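Local coordinates for DNA replication and repair protein RecF (Caldanaerobacter subterraneus subsp. tengcongensis, PDB 5Z69) that binds ATP as an ABC-type ATPase, probably binds single-stranded DNA, and acts as a recombination mediator in the RecFOR pathway of DNA repair, at residues N108-K111 against E115-G118. Sequence-based numbering, arbitrary orientation.
Sequences NKLK and EILG
Leu110 and Lys111 meet Glu115 and Ile116 in the connection that leaves strand 108-109, which within this chain is an outer strand of the six-stranded antiparallel sheet in the RecF/RecN/SMC N-terminal domain. Strand 108-109 forms one margin of that sheet, beside strand 101-105. The chain then turns back through a short 3-10 segment before it goes on to strand 122-125 of the mixed sheet. The contact is therefore local packing at a sheet edge, away from the ATP site.

Leu110 carries the apolar half. Its CG stands beside the backbone N, anti to the carbonyl carbon (chi1 -59°), and CD1 reaches the peptide that joins Glu115 to Ile116. Leu110 CD1 lies 3.6 Å from Glu115 C and equally close to Ile116 N. Leu110 CD1 is also 4.0 Å from Glu115 CB and 4.1 Å from Ile116 CB. One methyl thus packs against backbone and side chains at once. Leu110 also touches Ile103 and Val105, and Ile116 touches Ile103, which ties the 3-10 segment to strand 101-105.

The second half is at the carboxylate. Glu115 extends beyond CG and brings its acid group back over the start of the turn. There OE2 is hydrogen-bonded to Ser112 OG. Replacing Glu115 with an alanine would probably leave the Ser112 hydroxyl without this partner and remove the carboxylate contact at Lys111 CB. The contact with Lys111 is not a salt bridge. The lysine chain bends at chi2 (-86°) and carries its amine away from the acid. Glu115 OE1 stands 3.7 Å from Lys111 N, while Glu115 OE2 rests 3.5 Å from Lys111 CB.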
loop_
_atom_site.group_PDB
_atom_site.type_symbol
_atom_site.label_atom_id
_atom_site.label_comp_id
_atom_site.label_asym_id
_atom_site.label_seq_id
_atom_site.Cartn_x
_atom_site.Cartn_y
_atom_site.Cartn_z
ATOM N N ASN A 108 -35.979 27.043 2.770
ATOM C CA ASN A 108 -35.159 27.454 1.629
ATOM C C ASN A 108 -34.611 26.251 0.888
ATOM O O ASN A 108 -33.926 25.405 1.470
ATOM C CB ASN A 108 -33.998 28.351 2.051
ATOM C CG ASN A 108 -34.443 29.517 2.905
ATOM O OD1 ASN A 108 -33.815 29.828 3.919
ATOM N ND2 ASN A 108 -35.545 30.158 2.515
ATOM N N LYS A 109 -34.892 26.197 -0.408
ATOM C CA LYS A 109 -34.440 25.080 -1.230
ATOM C C LYS A 109 -32.930 25.121 -1.369
ATOM O O LYS A 109 -32.344 26.166 -1.645
ATOM C CB LYS A 109 -35.131 25.110 -2.601
ATOM C CG LYS A 109 -34.736 23.948 -3.503
ATOM C CD LYS A 109 -35.571 23.905 -4.791
ATOM C CE LYS A 109 -35.110 22.775 -5.720
ATOM N NZ LYS A 109 -35.924 22.749 -6.976
ATOM N N LEU A 110 -32.293 23.990 -1.118
ATOM C CA LEU A 110 -30.854 23.883 -1.310
ATOM C C LEU A 110 -30.567 23.722 -2.799
ATOM O O LEU A 110 -31.325 23.066 -3.509
ATOM C CB LEU A 110 -30.283 22.704 -0.522
ATOM C CG LEU A 110 -30.533 22.791 0.990
ATOM C CD1 LEU A 110 -29.730 21.731 1.732
ATOM C CD2 LEU A 110 -30.202 24.170 1.509
ATOM N N LYS A 111 -29.484 24.337 -3.262
ATOM C CA LYS A 111 -29.053 24.220 -4.653
ATOM C C LYS A 111 -28.441 22.858 -4.967
ATOM O O LYS A 111 -28.538 22.388 -6.089
ATOM C CB LYS A 111 -28.037 25.313 -4.991
ATOM C CG LYS A 111 -28.445 26.712 -4.554
ATOM C CD LYS A 111 -29.320 27.418 -5.573
ATOM C CE LYS A 111 -29.727 28.790 -5.051
ATOM N NZ LYS A 111 -30.244 29.701 -6.113
ATOM N N GLU A 115 -25.221 20.324 0.219
ATOM C CA GLU A 115 -25.408 21.451 1.112
ATOM C C GLU A 115 -26.232 21.065 2.329
ATOM O O GLU A 115 -26.380 21.859 3.256
ATOM C CB GLU A 115 -26.060 22.620 0.369
ATOM C CG GLU A 115 -25.106 23.293 -0.610
ATOM C CD GLU A 115 -25.798 24.318 -1.481
ATOM O OE1 GLU A 115 -26.654 25.065 -0.957
ATOM O OE2 GLU A 115 -25.508 24.361 -2.697
ATOM N N ILE A 116 -26.771 19.849 2.330
ATOM C CA ILE A 116 -27.472 19.358 3.508
ATOM C C ILE A 116 -26.528 19.030 4.704
ATOM O O ILE A 116 -26.965 19.059 5.860
ATOM C CB ILE A 116 -28.312 18.124 3.169
ATOM C CG1 ILE A 116 -29.451 17.972 4.179
ATOM C CG2 ILE A 116 -27.430 16.863 3.172
ATOM C CD1 ILE A 116 -30.409 16.841 3.847
ATOM N N LEU A 117 -25.251 18.721 4.455
ATOM C CA LEU A 117 -24.302 18.450 5.564
ATOM C C LEU A 117 -23.987 19.723 6.402
ATOM O O LEU A 117 -23.981 20.806 5.831
ATOM C CB LEU A 117 -22.988 17.904 4.993
ATOM C CG LEU A 117 -22.954 16.924 3.793
ATOM C CD1 LEU A 117 -21.554 16.817 3.248
ATOM C CD2 LEU A 117 -23.431 15.544 4.149
ATOM N N GLY A 118 -23.715 19.692 7.706
ATOM C CA GLY A 118 -24.320 18.914 8.751
ATOM C C GLY A 118 -25.213 19.939 9.481
ATOM O O GLY A 118 -24.902 20.516 10.542
#